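Local coordinates for protein nucleoside diphosphate kinase (PDB 1XQI) that probably makes nucleoside triphosphates by passing the ATP gamma phosphate to nucleoside diphosphates through a phosphorylated enzyme intermediate, at residues L170-D175 with E181-F186; A48-K53 with E190-E195. The protein carries 6 engineered substitutions. One frame throughout, in Å; residues are numbered along the deposited sequence.

Contact 1: residues L170-D175 with E181-F186; sequences LVHASD and EREIRF
Both His172 in strand 171-173 and Ser174 just beyond it give hydrogen bonds to one carboxylate oxygen, OE2 of Glu183 on helix 177-187. The imidazole presents its edge: NE2 donates to Glu183 OE2 at 2.8 Å, and the acceptor lies close to the ring plane, with an N-H...O angle of 162°. Ring and carboxylate are not coplanar but turned 49° against each other, and NE2 meets OE2 from above the carboxylate plane. The Ser174 hydroxyl arrives from the other face of that plane, its OG 2.5 Å from Glu183 OE2. The same oxygen is thus held between two donors, which limits how the carboxylate can turn. Its partner oxygen, Glu183 OE1, also lies near the ring, 3.2 Å from His172 CE1.

His172 is the predicted phosphohistidine of the NDP kinase family, and the arrangement fits the textbook active site: the bond to Glu183 uses NE2, while ND1, the nitrogen phosphorylated in a pros-phosphohistidine, belongs to the side of the ring turned from the carboxylate. Glu183 probably helps to orient the imidazole, and Ser174 would then act as a second-shell residue by holding Glu183 in place. The imidazole also meets Phe62 edge-to-face and lies near Lys23, an ATP-binding residue by similarity.

Conformation explains the reach across backbones whose nearest CA atoms, those of Ser174 and Glu183, are 7.3 Å apart. With CG anti to the backbone N (chi1 161°), the His172 ring extends from the strand toward the helix, while the Glu183 chain is stretched beyond CG and comes from the opposite direction. Ser174 turns its OG anti to the carbonyl carbon, beside its own backbone N.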
ATOM      1  N   LEU A 170       7.327   1.409  15.448  1.00 25.92           N
ATOM      2  CA  LEU A 170       6.851   1.715  14.074  1.00 26.16           C
ATOM      3  C   LEU A 170       6.813   0.543  13.137  1.00 25.87           C
ATOM      4  O   LEU A 170       5.823   0.381  12.454  1.00 25.34           O
ATOM      5  CB  LEU A 170       7.631   2.868  13.427  1.00 25.70           C
ATOM      6  CG  LEU A 170       7.808   4.079  14.328  1.00 26.11           C
ATOM      7  CD1 LEU A 170       8.724   5.062  13.622  1.00 27.08           C
ATOM      8  CD2 LEU A 170       6.460   4.695  14.714  1.00 25.16           C
ATOM      9  N   VAL A 171       7.883  -0.266  13.114  1.00 25.93           N
ATOM     10  CA  VAL A 171       8.045  -1.299  12.104  1.00 25.32           C
ATOM     11  C   VAL A 171       8.687  -2.563  12.642  1.00 26.01           C
ATOM     12  O   VAL A 171       9.318  -2.561  13.725  1.00 25.54           O
ATOM     13  CB  VAL A 171       8.873  -0.778  10.894  1.00 26.07           C
ATOM     14  CG1 VAL A 171       8.364   0.598  10.450  1.00 25.89           C
ATOM     15  CG2 VAL A 171      10.367  -0.690  11.207  1.00 22.65           C
ATOM     16  N   HIS A 172       8.479  -3.641  11.881  1.00 25.56           N
ATOM     17  CA  HIS A 172       9.214  -4.891  11.990  1.00 24.97           C
ATOM     18  C   HIS A 172       9.885  -5.182  10.654  1.00 25.02           C
ATOM     19  O   HIS A 172       9.223  -5.140   9.604  1.00 25.97           O
ATOM     20  CB  HIS A 172       8.270  -6.057  12.292  1.00 25.03           C
ATOM     21  CG  HIS A 172       8.860  -7.399  11.979  1.00 24.00           C
ATOM     22  ND1 HIS A 172       9.576  -8.129  12.899  1.00 21.94           N
ATOM     23  CD2 HIS A 172       8.856  -8.137  10.837  1.00 24.23           C
ATOM     24  CE1 HIS A 172       9.985  -9.259  12.349  1.00 18.95           C
ATOM     25  NE2 HIS A 172       9.560  -9.292  11.101  1.00 24.31           N
ATOM     26  N   ALA A 173      11.173  -5.483  10.699  1.00 24.89           N
ATOM     27  CA  ALA A 173      11.967  -5.822   9.537  1.00 26.11           C
ATOM     28  C   ALA A 173      12.572  -7.210   9.745  1.00 27.06           C
ATOM     29  O   ALA A 173      13.005  -7.533  10.877  1.00 26.74           O
ATOM     30  CB  ALA A 173      13.084  -4.801   9.307  1.00 24.91           C
ATOM     31  N   SER A 174      12.613  -8.024   8.672  1.00 27.07           N
ATOM     32  CA  SER A 174      13.238  -9.315   8.770  1.00 28.19           C
ATOM     33  C   SER A 174      14.676  -9.076   9.186  1.00 28.77           C
ATOM     34  O   SER A 174      15.308  -8.102   8.753  1.00 27.25           O
ATOM     35  CB  SER A 174      13.176 -10.093   7.464  1.00 28.96           C
ATOM     36  OG  SER A 174      11.830 -10.310   7.057  1.00 32.04           O
ATOM     37  N   ASP A 175      15.165  -9.945  10.072  1.00 30.02           N
ATOM     38  CA  ASP A 175      16.462  -9.745  10.678  1.00 32.23           C
ATOM     39  C   ASP A 175      17.458 -10.640  10.049  1.00 31.91           C
ATOM     40  O   ASP A 175      18.558 -10.691  10.543  1.00 32.79           O
ATOM     41  CB  ASP A 175      16.458  -9.967  12.211  1.00 32.59           C
ATOM     42  CG  ASP A 175      16.392 -11.471  12.605  1.00 37.89           C
ATOM     43  OD1 ASP A 175      16.573 -11.766  13.818  1.00 42.69           O
ATOM     44  OD2 ASP A 175      16.155 -12.357  11.716  1.00 38.52           O
ATOM     45  N   GLU A 181      12.626 -15.081   3.938  1.00 34.94           N
ATOM     46  CA  GLU A 181      11.874 -16.055   3.106  1.00 34.55           C
ATOM     47  C   GLU A 181      10.683 -16.657   3.905  1.00 34.07           C
ATOM     48  O   GLU A 181       9.621 -16.949   3.351  1.00 34.10           O
ATOM     49  CB  GLU A 181      12.787 -17.139   2.457  1.00 33.41           C
ATOM     50  N   ARG A 182      10.827 -16.764   5.221  1.00 33.29           N
ATOM     51  CA  ARG A 182       9.723 -17.283   6.038  1.00 32.95           C
ATOM     52  C   ARG A 182       8.593 -16.263   6.287  1.00 32.34           C
ATOM     53  O   ARG A 182       7.414 -16.566   6.125  1.00 32.38           O
ATOM     54  CB  ARG A 182      10.269 -17.788   7.372  1.00 32.71           C
ATOM     55  CG  ARG A 182       9.589 -19.024   7.819  1.00 34.99           C
ATOM     56  CD  ARG A 182       9.700 -19.211   9.326  1.00 36.20           C
ATOM     57  NE  ARG A 182       8.844 -18.291  10.055  1.00 36.67           N
ATOM     58  CZ  ARG A 182       9.274 -17.251  10.752  1.00 34.47           C
ATOM     59  NH1 ARG A 182      10.580 -17.015  10.804  1.00 35.02           N
ATOM     60  NH2 ARG A 182       8.399 -16.467  11.393  1.00 27.49           N
ATOM     61  N   GLU A 183       8.952 -15.053   6.691  1.00 32.06           N
ATOM     62  CA  GLU A 183       7.965 -14.021   6.939  1.00 31.94           C
ATOM     63  C   GLU A 183       7.269 -13.624   5.632  1.00 32.50           C
ATOM     64  O   GLU A 183       6.052 -13.336   5.665  1.00 32.10           O
ATOM     65  CB  GLU A 183       8.592 -12.828   7.642  1.00 32.01           C
ATOM     66  CG  GLU A 183       9.321 -13.207   8.910  1.00 31.26           C
ATOM     67  CD  GLU A 183       9.977 -12.010   9.615  1.00 32.70           C
ATOM     68  OE1 GLU A 183      10.227 -12.112  10.865  1.00 31.59           O
ATOM     69  OE2 GLU A 183      10.251 -10.985   8.923  1.00 28.05           O
ATOM     70  N   ILE A 184       8.002 -13.675   4.500  1.00 32.56           N
ATOM     71  CA  ILE A 184       7.397 -13.455   3.177  1.00 33.46           C
ATOM     72  C   ILE A 184       6.320 -14.495   2.832  1.00 35.30           C
ATOM     73  O   ILE A 184       5.179 -14.117   2.516  1.00 35.84           O
ATOM     74  CB  ILE A 184       8.417 -13.304   2.024  1.00 32.50           C
ATOM     75  CG1 ILE A 184       9.200 -12.006   2.144  1.00 30.96           C
ATOM     76  CG2 ILE A 184       7.694 -13.338   0.682  1.00 30.60           C
ATOM     77  CD1 ILE A 184      10.474 -11.997   1.284  1.00 30.95           C
ATOM     78  N   ARG A 185       6.661 -15.784   2.891  1.00 37.70           N
ATOM     79  CA  ARG A 185       5.659 -16.881   2.648  1.00 39.68           C
ATOM     80  C   ARG A 185       4.444 -16.760   3.589  1.00 38.55           C
ATOM     81  O   ARG A 185       3.300 -16.897   3.181  1.00 38.57           O
ATOM     82  CB  ARG A 185       6.285 -18.315   2.745  1.00 39.42           C
ATOM     83  CG  ARG A 185       5.217 -19.511   2.598  1.00 41.36           C
ATOM     84  CD  ARG A 185       5.471 -20.773   3.526  1.00 43.43           C
ATOM     85  NE  ARG A 185       6.166 -20.358   4.761  1.00 51.90           N
ATOM     86  CZ  ARG A 185       5.582 -19.927   5.896  1.00 51.85           C
ATOM     87  NH1 ARG A 185       4.241 -19.893   6.024  1.00 50.15           N
ATOM     88  NH2 ARG A 185       6.361 -19.535   6.916  1.00 47.95           N
ATOM     89  N   PHE A 186       4.722 -16.473   4.851  1.00 38.57           N
ATOM     90  CA  PHE A 186       3.683 -16.340   5.870  1.00 37.85           C
ATOM     91  C   PHE A 186       2.545 -15.410   5.478  1.00 37.84           C
ATOM     92  O   PHE A 186       1.399 -15.762   5.696  1.00 38.51           O
ATOM     93  CB  PHE A 186       4.277 -15.896   7.222  1.00 36.83           C
ATOM     94  CG  PHE A 186       3.247 -15.778   8.296  1.00 36.99           C
ATOM     95  CD1 PHE A 186       2.906 -16.884   9.072  1.00 34.77           C
ATOM     96  CD2 PHE A 186       2.570 -14.572   8.503  1.00 35.65           C
ATOM     97  CE1 PHE A 186       1.910 -16.785  10.044  1.00 35.73           C
ATOM     98  CE2 PHE A 186       1.593 -14.462   9.480  1.00 35.66           C
ATOM     99  CZ  PHE A 186       1.260 -15.569  10.249  1.00 35.36           C
TER

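Contact 2: residues A48-K53 with E190-E195; sequences ALKMVK and EEEVLE
Apolar contact between the two segments centres on Ala48, whose CB points from strand 45-52 toward the C-terminal tail and sits 4.4 Å from Val193 CG2. Here the backbones run nearest, with the CA atoms of Ala48 and Val193 5.2 Å apart. The methyl of Ala48 also lies against main chain, with its CB 3.7 Å from Glu192 O, so the tail rests directly on the strand at this point. Phe188 packs against both Ala48 and Val193 and extends the apolar patch.

The ionic part is one pair, two residues further along the strand. Lys50 and Glu192 cross at about a right angle, and their ends meet in a salt bridge with NZ of Lys50 3.4 Å from OE1 of Glu192; as a hydrogen bond it is weak. Glu192 OE2 is further off, at 4.1 Å from Lys50 NZ. With its CG between the backbone N and the carbonyl carbon (chi1 59°), the lysine runs out from the strand as an extended chain to the ammonium group. That group has its stronger polar partner in Trp187 O.

Backbone bonding places the tail in the fold: Leu194 shares a backbone hydrogen bond with Val47 of strand 45-52, an edge strand of the ferredoxin-like sheet within this chain. The strand's main chain also bonds across to the second subunit, through Leu49 and Met51. Because Lys50 NZ is shared between Trp187 O and Glu192, the carboxylate probably adds a modest, mainly electrostatic hold beside the small apolar contact.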
ATOM      1  N   ALA A  48       5.311  -6.420  -3.115  1.00 29.24           N
ATOM      2  CA  ALA A  48       4.103  -6.883  -2.430  1.00 28.68           C
ATOM      3  C   ALA A  48       3.726  -5.834  -1.384  1.00 28.81           C
ATOM      4  O   ALA A  48       4.581  -5.222  -0.746  1.00 29.31           O
ATOM      5  CB  ALA A  48       4.302  -8.264  -1.798  1.00 28.76           C
ATOM      6  N   LEU A  49       2.435  -5.595  -1.250  1.00 28.82           N
ATOM      7  CA  LEU A  49       1.919  -4.537  -0.409  1.00 28.99           C
ATOM      8  C   LEU A  49       0.466  -4.829  -0.102  1.00 28.90           C
ATOM      9  O   LEU A  49      -0.304  -5.004  -1.021  1.00 29.10           O
ATOM     10  CB  LEU A  49       1.988  -3.208  -1.146  1.00 29.24           C
ATOM     11  CG  LEU A  49       2.071  -1.836  -0.435  1.00 28.65           C
ATOM     12  CD1 LEU A  49       1.218  -0.888  -1.211  1.00 27.56           C
ATOM     13  CD2 LEU A  49       1.635  -1.841   0.930  1.00 27.04           C
ATOM     14  N   LYS A  50       0.095  -4.894   1.178  1.00 28.86           N
ATOM     15  CA  LYS A  50      -1.308  -4.924   1.549  1.00 29.55           C
ATOM     16  C   LYS A  50      -1.556  -4.348   2.933  1.00 29.44           C
ATOM     17  O   LYS A  50      -0.686  -4.436   3.780  1.00 29.49           O
ATOM     18  CB  LYS A  50      -1.875  -6.334   1.453  1.00 30.17           C
ATOM     19  CG  LYS A  50      -1.210  -7.393   2.294  1.00 30.35           C
ATOM     20  CD  LYS A  50      -1.936  -8.684   2.044  1.00 35.10           C
ATOM     21  CE  LYS A  50      -1.299  -9.834   2.795  1.00 38.02           C
ATOM     22  NZ  LYS A  50      -1.756 -11.114   2.170  1.00 38.15           N
HETATM   23  N   MSE A  51      -2.721  -3.727   3.134  1.00 29.46           N
HETATM   24  CA  MSE A  51      -3.187  -3.312   4.469  1.00 30.09           C
HETATM   25  C   MSE A  51      -3.971  -4.545   5.039  1.00 32.51           C
HETATM   26  O   MSE A  51      -4.812  -5.131   4.343  1.00 33.11           O
HETATM   27  CB  MSE A  51      -4.061  -2.043   4.396  1.00 28.62           C
HETATM   28  CG  MSE A  51      -4.698  -1.676   5.754  1.00 24.42           C
HETATM   29 SE   MSE A  51      -5.635  -0.118   5.715  1.00 12.37          SE
HETATM   30  CE  MSE A  51      -4.249   0.950   5.557  1.00 16.82           C
ATOM     31  N   VAL A  52      -3.662  -4.952   6.272  1.00 33.87           N
ATOM     32  CA  VAL A  52      -4.352  -6.087   6.894  1.00 35.51           C
ATOM     33  C   VAL A  52      -4.687  -5.813   8.348  1.00 36.57           C
ATOM     34  O   VAL A  52      -3.881  -5.263   9.093  1.00 36.87           O
ATOM     35  CB  VAL A  52      -3.509  -7.396   6.852  1.00 35.75           C
ATOM     36  CG1 VAL A  52      -3.515  -8.035   5.452  1.00 36.58           C
ATOM     37  CG2 VAL A  52      -2.056  -7.135   7.372  1.00 36.91           C
ATOM     38  N   LYS A  53      -5.901  -6.190   8.729  1.00 38.28           N
ATOM     39  CA  LYS A  53      -6.285  -6.396  10.127  1.00 39.34           C
ATOM     40  C   LYS A  53      -5.951  -7.828  10.567  1.00 38.62           C
ATOM     41  O   LYS A  53      -6.657  -8.762  10.227  1.00 38.21           O
ATOM     42  CB  LYS A  53      -7.788  -6.139  10.271  1.00 40.49           C
ATOM     43  CG  LYS A  53      -8.224  -5.803  11.687  1.00 44.45           C
ATOM     44  CD  LYS A  53      -7.531  -4.527  12.222  1.00 48.45           C
ATOM     45  CE  LYS A  53      -7.636  -4.503  13.728  1.00 52.48           C
ATOM     46  NZ  LYS A  53      -7.362  -5.898  14.242  1.00 53.97           N
ATOM     47  N   GLU A 190       2.355 -17.138  -3.484  1.00 58.75           N
ATOM     48  CA  GLU A 190       3.266 -16.916  -4.621  1.00 61.10           C
ATOM     49  C   GLU A 190       2.800 -15.800  -5.566  1.00 62.06           C
ATOM     50  O   GLU A 190       3.589 -14.953  -5.978  1.00 62.43           O
ATOM     51  CB  GLU A 190       3.445 -18.229  -5.395  1.00 61.85           C
ATOM     52  CG  GLU A 190       4.354 -19.210  -4.675  1.00 65.53           C
ATOM     53  CD  GLU A 190       5.543 -18.482  -4.038  1.00 69.90           C
ATOM     54  OE1 GLU A 190       5.592 -18.403  -2.783  1.00 71.69           O
ATOM     55  OE2 GLU A 190       6.399 -17.954  -4.796  1.00 70.16           O
ATOM     56  N   GLU A 191       1.503 -15.799  -5.860  1.00 63.17           N
ATOM     57  CA  GLU A 191       0.900 -14.926  -6.858  1.00 64.22           C
ATOM     58  C   GLU A 191       0.909 -13.447  -6.447  1.00 64.02           C
ATOM     59  O   GLU A 191       0.806 -12.558  -7.298  1.00 64.21           O
ATOM     60  CB  GLU A 191      -0.546 -15.376  -7.161  1.00 64.83           C
ATOM     61  CG  GLU A 191      -0.725 -16.861  -7.545  1.00 67.37           C
ATOM     62  CD  GLU A 191      -1.115 -17.722  -6.339  1.00 70.30           C
ATOM     63  OE1 GLU A 191      -2.336 -17.868  -6.058  1.00 71.05           O
ATOM     64  OE2 GLU A 191      -0.192 -18.250  -5.674  1.00 69.96           O
ATOM     65  N   GLU A 192       1.022 -13.182  -5.148  1.00 63.71           N
ATOM     66  CA  GLU A 192       1.050 -11.808  -4.646  1.00 63.13           C
ATOM     67  C   GLU A 192       2.449 -11.196  -4.586  1.00 61.72           C
ATOM     68  O   GLU A 192       2.558  -9.976  -4.519  1.00 62.46           O
ATOM     69  CB  GLU A 192       0.381 -11.709  -3.272  1.00 63.14           C
ATOM     70  CG  GLU A 192      -1.088 -12.084  -3.245  1.00 64.40           C
ATOM     71  CD  GLU A 192      -1.733 -11.775  -1.900  1.00 65.48           C
ATOM     72  OE1 GLU A 192      -1.424 -12.486  -0.908  1.00 67.64           O
ATOM     73  OE2 GLU A 192      -2.555 -10.819  -1.842  1.00 68.84           O
ATOM     74  N   VAL A 193       3.500 -12.023  -4.587  1.00 60.36           N
ATOM     75  CA  VAL A 193       4.886 -11.524  -4.588  1.00 59.39           C
ATOM     76  C   VAL A 193       5.336 -11.528  -6.030  1.00 59.27           C
ATOM     77  O   VAL A 193       5.837 -12.535  -6.564  1.00 59.71           O
ATOM     78  CB  VAL A 193       5.873 -12.371  -3.731  1.00 59.31           C
ATOM     79  CG1 VAL A 193       7.281 -11.785  -3.787  1.00 57.23           C
ATOM     80  CG2 VAL A 193       5.400 -12.464  -2.312  1.00 58.82           C
ATOM     81  N   LEU A 194       5.161 -10.387  -6.672  1.00 58.48           N
ATOM     82  CA  LEU A 194       5.221 -10.357  -8.125  1.00 57.81           C
ATOM     83  C   LEU A 194       6.598 -10.091  -8.784  1.00 56.83           C
ATOM     84  O   LEU A 194       7.247  -9.047  -8.540  1.00 56.71           O
ATOM     85  CB  LEU A 194       4.084  -9.476  -8.674  1.00 57.97           C
ATOM     86  CG  LEU A 194       3.663  -8.257  -7.873  1.00 57.94           C
ATOM     87  CD1 LEU A 194       4.529  -7.112  -8.365  1.00 57.49           C
ATOM     88  CD2 LEU A 194       2.148  -7.959  -8.014  1.00 56.55           C
ATOM     89  N   GLU A 195       7.025 -11.071  -9.598  1.00 55.41           N
ATOM     90  CA  GLU A 195       8.309 -11.016 -10.319  1.00 54.78           C
ATOM     91  C   GLU A 195       8.060 -10.620 -11.778  1.00 54.21           C
ATOM     92  O   GLU A 195       7.627  -9.461 -11.997  1.00 52.48           O
ATOM     93  CB  GLU A 195       9.080 -12.368 -10.243  1.00 54.88           C
ATOM     94  CG  GLU A 195       9.359 -12.902  -8.781  1.00 53.60           C
ATOM     95  CD  GLU A 195      10.172 -11.908  -7.896  1.00 50.66           C
ATOM     96  OE1 GLU A 195      10.225 -12.125  -6.644  1.00 48.21           O
ATOM     97  OE2 GLU A 195      10.763 -10.912  -8.449  1.00 47.84           O
TER

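Overall arrangement
Both contacts tie the C-terminal part of the chain to the four-stranded antiparallel sheet, but at its two different outermost strands within the chain: 171-173 in contact 1 and 45-52 in contact 2. Their centres lie 13 Å apart, and they meet where Ile184 CG2 packs 3.9 Å from Val193 CG2. Contact 1 is buried, its centre about 8 Å from that of the chain, and holds the predicted active-site histidine; its chemistry is short polar bonding around a carboxylate. Contact 2, its centre about 18 Å from that of the chain, is only partly buried, lies away from the annotated sites and combines methyl packing with a salt bridge whose hydrogen bond is weak, next to the second subunit.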